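Long-range contact in Na Glutathione S-transferase 2 (Necator americanus, PDB 2ON5), which binds glutathione and probably transfers it to electrophilic compounds in a human hookworm: residues Glu84-Tyr95 with Leu148-Cys159. Numbering follows the deposited sequence.
Sequences EEALVDSVADQY and LVGDSVTYADLC. With EDO (1,2-ethanediol), chain P.
Ala-92 on helix 84-95 and Ala-156 on helix 155-159 bring their CA atoms within 5.2 Å where the two axes run nearly parallel, 21° apart; a methyl is small enough for such an approach. Val-88 fills the middle: with CG1 anti to its backbone N (chi1 172°), that methyl reaches Tyr-155 CE2 at 3.5 Å, while CG2 meets Val-149 CB and Thr-154 CG2. The branches of Val-149 divide likewise, CG1 against Glu-84 CG and Leu-87 CB, CG2 against Val-91 CG2. Tyr-155 suits a mixed place, its ring packing on Val-88 and Ala-92 while its OH donates to Asp-89 OD1 (2.8 Å), arriving 37° out of the carboxylate plane. Cys-159 lays CB over one face of the Tyr-95 ring, 3.9 Å from the centroid. Thr-154, just before the second helix, and Asp-157, in its first turn, form the capping box of the N-capping motif in GST C-terminal domains; Thr-154 N gives Asp-157 OD1 a 2.8 Å bond on its anti lone pair. Arg-69 of helix 64-75 salt-bridges Asp-89 OD1, and Arg-69 of the second subunit takes OD2, linking this helical core to the dimer interface. Helix 117-143 packs on Val-91, and helix 16-25, beside the sheet of the thioredoxin-like domain, touches Tyr-155.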
loop_
_atom_site.group_PDB
_atom_site.type_symbol
_atom_site.label_atom_id
_atom_site.label_comp_id
_atom_site.label_asym_id
_atom_site.label_seq_id
_atom_site.Cartn_x
_atom_site.Cartn_y
_atom_site.Cartn_z
ATOM N N GLU A 84 4.733 0.028 -16.568
ATOM C CA GLU A 84 5.881 0.346 -15.720
ATOM C C GLU A 84 5.425 1.026 -14.431
ATOM O O GLU A 84 5.974 0.750 -13.356
ATOM C CB GLU A 84 6.856 1.251 -16.470
ATOM C CG GLU A 84 8.228 1.298 -15.872
ATOM C CD GLU A 84 9.212 2.141 -16.677
ATOM O OE1 GLU A 84 9.402 3.326 -16.288
ATOM O OE2 GLU A 84 9.791 1.607 -17.664
ATOM N N GLU A 85 4.438 1.924 -14.531
ATOM C CA GLU A 85 3.854 2.542 -13.317
ATOM C C GLU A 85 3.340 1.479 -12.351
ATOM O O GLU A 85 3.487 1.607 -11.129
ATOM C CB GLU A 85 2.725 3.493 -13.679
ATOM C CG GLU A 85 3.167 4.759 -14.365
ATOM C CD GLU A 85 1.989 5.655 -14.657
ATOM O OE1 GLU A 85 1.540 6.363 -13.744
ATOM O OE2 GLU A 85 1.473 5.586 -15.784
ATOM N N ALA A 86 2.755 0.420 -12.910
ATOM C CA ALA A 86 2.237 -0.679 -12.097
ATOM C C ALA A 86 3.397 -1.424 -11.465
ATOM O O ALA A 86 3.320 -1.770 -10.285
ATOM C CB ALA A 86 1.379 -1.610 -12.925
ATOM N N LEU A 87 4.463 -1.662 -12.239
ATOM C CA LEU A 87 5.660 -2.361 -11.723
ATOM C C LEU A 87 6.283 -1.553 -10.591
ATOM O O LEU A 87 6.656 -2.096 -9.544
ATOM C CB LEU A 87 6.657 -2.629 -12.841
ATOM C CG LEU A 87 6.212 -3.775 -13.773
ATOM C CD1 LEU A 87 7.167 -3.855 -14.986
ATOM C CD2 LEU A 87 6.190 -5.109 -12.971
ATOM N N VAL A 88 6.331 -0.244 -10.783
ATOM C CA VAL A 88 6.811 0.665 -9.701
ATOM C C VAL A 88 5.970 0.519 -8.417
ATOM O O VAL A 88 6.529 0.363 -7.308
ATOM C CB VAL A 88 6.863 2.136 -10.178
ATOM C CG1 VAL A 88 7.181 3.129 -8.971
ATOM C CG2 VAL A 88 7.908 2.287 -11.290
ATOM N N ASP A 89 4.643 0.564 -8.570
ATOM C CA ASP A 89 3.706 0.302 -7.472
ATOM C C ASP A 89 3.974 -1.019 -6.759
ATOM O O ASP A 89 3.958 -1.069 -5.523
ATOM C CB ASP A 89 2.244 0.314 -7.959
ATOM C CG ASP A 89 1.768 1.694 -8.400
ATOM O OD1 ASP A 89 2.548 2.658 -8.269
ATOM O OD2 ASP A 89 0.580 1.795 -8.816
ATOM N N SER A 90 4.172 -2.091 -7.523
ATOM C CA SER A 90 4.395 -3.430 -6.908
ATOM C C SER A 90 5.671 -3.473 -6.044
ATOM O O SER A 90 5.668 -4.076 -4.956
ATOM C CB SER A 90 4.416 -4.529 -7.994
ATOM O OG SER A 90 5.621 -4.534 -8.733
ATOM N N VAL A 91 6.742 -2.825 -6.518
ATOM C CA VAL A 91 7.980 -2.677 -5.739
ATOM C C VAL A 91 7.743 -1.855 -4.475
ATOM O O VAL A 91 8.224 -2.236 -3.371
ATOM C CB VAL A 91 9.171 -2.080 -6.585
ATOM C CG1 VAL A 91 10.420 -1.823 -5.699
ATOM C CG2 VAL A 91 9.558 -3.042 -7.723
ATOM N N ALA A 92 7.008 -0.741 -4.617
ATOM C CA ALA A 92 6.716 0.112 -3.468
ATOM C C ALA A 92 5.893 -0.651 -2.445
ATOM O O ALA A 92 6.095 -0.495 -1.244
ATOM C CB ALA A 92 5.968 1.406 -3.917
ATOM N N ASP A 93 4.956 -1.465 -2.929
ATOM C CA ASP A 93 4.137 -2.292 -2.048
ATOM C C ASP A 93 4.963 -3.361 -1.345
ATOM O O ASP A 93 4.733 -3.638 -0.160
ATOM C CB ASP A 93 2.977 -2.943 -2.807
ATOM C CG ASP A 93 1.743 -2.051 -2.873
ATOM O OD1 ASP A 93 1.755 -0.945 -2.286
ATOM O OD2 ASP A 93 0.752 -2.470 -3.513
ATOM N N GLN A 94 5.918 -3.958 -2.043
ATOM C CA GLN A 94 6.820 -4.920 -1.382
ATOM C C GLN A 94 7.682 -4.234 -0.293
ATOM O O GLN A 94 7.874 -4.773 0.824
ATOM C CB GLN A 94 7.711 -5.651 -2.399
ATOM C CG GLN A 94 8.581 -6.755 -1.750
ATOM C CD GLN A 94 7.754 -8.000 -1.417
ATOM O OE1 GLN A 94 6.586 -8.107 -1.797
ATOM N NE2 GLN A 94 8.359 -8.945 -0.682
ATOM N N TYR A 95 8.199 -3.062 -0.621
ATOM C CA TYR A 95 8.852 -2.174 0.373
ATOM C C TYR A 95 7.973 -1.888 1.618
ATOM O O TYR A 95 8.458 -1.926 2.756
ATOM C CB TYR A 95 9.234 -0.859 -0.301
ATOM C CG TYR A 95 9.795 0.170 0.683
ATOM C CD1 TYR A 95 11.104 0.059 1.156
ATOM C CD2 TYR A 95 9.002 1.232 1.136
ATOM C CE1 TYR A 95 11.632 1.030 2.081
ATOM C CE2 TYR A 95 9.504 2.204 2.060
ATOM C CZ TYR A 95 10.811 2.084 2.520
ATOM O OH TYR A 95 11.321 2.991 3.421
ATOM N N LEU A 148 15.347 0.445 -9.915
ATOM C CA LEU A 148 14.542 -0.754 -9.636
ATOM C C LEU A 148 13.631 -1.115 -10.813
ATOM O O LEU A 148 13.476 -2.294 -11.137
ATOM C CB LEU A 148 13.752 -0.584 -8.342
ATOM C CG LEU A 148 14.634 -0.495 -7.093
ATOM C CD1 LEU A 148 13.805 0.140 -5.972
ATOM C CD2 LEU A 148 15.163 -1.900 -6.697
ATOM N N VAL A 149 13.051 -0.098 -11.456
ATOM C CA VAL A 149 12.161 -0.320 -12.604
ATOM C C VAL A 149 12.500 0.686 -13.701
ATOM O O VAL A 149 12.548 1.891 -13.455
ATOM C CB VAL A 149 10.666 -0.192 -12.242
ATOM C CG1 VAL A 149 9.791 -0.551 -13.438
ATOM C CG2 VAL A 149 10.296 -1.097 -11.060
ATOM N N GLY A 150 12.740 0.195 -14.917
ATOM C CA GLY A 150 13.012 1.102 -16.031
ATOM C C GLY A 150 14.384 1.762 -15.956
ATOM O O GLY A 150 15.271 1.318 -15.197
ATOM N N ASP A 151 14.555 2.825 -16.738
ATOM C CA ASP A 151 15.858 3.402 -16.976
ATOM C C ASP A 151 16.046 4.699 -16.206
ATOM O O ASP A 151 17.122 5.277 -16.256
ATOM C CB ASP A 151 16.073 3.650 -18.487
ATOM C CG ASP A 151 16.168 2.359 -19.305
ATOM O OD1 ASP A 151 15.856 2.404 -20.515
ATOM O OD2 ASP A 151 16.567 1.311 -18.761
ATOM N N SER A 152 15.018 5.164 -15.490
ATOM C CA SER A 152 15.140 6.424 -14.764
ATOM C C SER A 152 14.582 6.327 -13.330
ATOM O O SER A 152 13.876 5.369 -13.008
ATOM C CB SER A 152 14.455 7.554 -15.549
ATOM O OG SER A 152 13.077 7.288 -15.706
ATOM N N VAL A 153 14.930 7.303 -12.485
ATOM C CA VAL A 153 14.553 7.282 -11.053
ATOM C C VAL A 153 13.039 7.350 -10.856
ATOM O O VAL A 153 12.347 8.105 -11.548
ATOM C CB VAL A 153 15.289 8.388 -10.222
ATOM C CG1 VAL A 153 14.785 9.817 -10.571
ATOM C CG2 VAL A 153 15.178 8.104 -8.698
ATOM N N THR A 154 12.530 6.538 -9.928
ATOM C CA THR A 154 11.122 6.576 -9.558
ATOM C C THR A 154 10.967 6.679 -8.041
ATOM O O THR A 154 11.944 6.546 -7.295
ATOM C CB THR A 154 10.324 5.324 -10.040
ATOM O OG1 THR A 154 10.749 4.181 -9.305
ATOM C CG2 THR A 154 10.469 5.125 -11.543
ATOM N N TYR A 155 9.740 6.883 -7.578
ATOM C CA TYR A 155 9.559 6.996 -6.113
ATOM C C TYR A 155 9.921 5.705 -5.371
ATOM O O TYR A 155 10.255 5.736 -4.177
ATOM C CB TYR A 155 8.171 7.539 -5.745
ATOM C CG TYR A 155 7.039 6.551 -5.892
ATOM C CD1 TYR A 155 6.686 5.740 -4.820
ATOM C CD2 TYR A 155 6.318 6.428 -7.089
ATOM C CE1 TYR A 155 5.655 4.806 -4.927
ATOM C CE2 TYR A 155 5.264 5.487 -7.203
ATOM C CZ TYR A 155 4.957 4.683 -6.110
ATOM O OH TYR A 155 3.953 3.746 -6.168
ATOM N N ALA A 156 9.871 4.566 -6.067
ATOM C CA ALA A 156 10.305 3.329 -5.426
ATOM C C ALA A 156 11.828 3.384 -5.130
ATOM O O ALA A 156 12.263 2.923 -4.076
ATOM C CB ALA A 156 9.937 2.104 -6.283
ATOM N N ASP A 157 12.617 3.935 -6.060
ATOM C CA ASP A 157 14.056 4.162 -5.833
ATOM C C ASP A 157 14.291 5.045 -4.596
ATOM O O ASP A 157 15.163 4.763 -3.764
ATOM C CB ASP A 157 14.718 4.784 -7.051
ATOM C CG ASP A 157 14.676 3.864 -8.262
ATOM O OD1 ASP A 157 14.060 4.275 -9.275
ATOM O OD2 ASP A 157 15.211 2.722 -8.147
ATOM N N LEU A 158 13.490 6.095 -4.491
ATOM C CA LEU A 158 13.675 7.071 -3.433
ATOM C C LEU A 158 13.392 6.401 -2.110
ATOM O O LEU A 158 14.162 6.572 -1.169
ATOM C CB LEU A 158 12.773 8.304 -3.645
ATOM C CG LEU A 158 12.995 9.134 -4.931
ATOM C CD1 LEU A 158 11.974 10.284 -5.106
ATOM C CD2 LEU A 158 14.420 9.693 -4.989
ATOM N N CYS A 159 12.319 5.594 -2.063
ATOM C CA CYS A 159 11.967 4.842 -0.833
ATOM C C CYS A 159 13.122 3.944 -0.416
ATOM O O CYS A 159 13.536 3.959 0.747
ATOM C CB CYS A 159 10.699 3.986 -1.009
ATOM S SG CYS A 159 9.188 4.972 -1.115
HETATM C C1 EDO P . 8.312 4.081 5.204
HETATM O O1 EDO P . 9.679 3.960 4.854
HETATM C C2 EDO P . 7.461 3.824 3.967
HETATM O O2 EDO P . 6.674 2.685 4.232
HETATM O O HOH W 1 12.299 3.096 -18.426
HETATM O O HOH W 2 12.230 5.778 2.794
#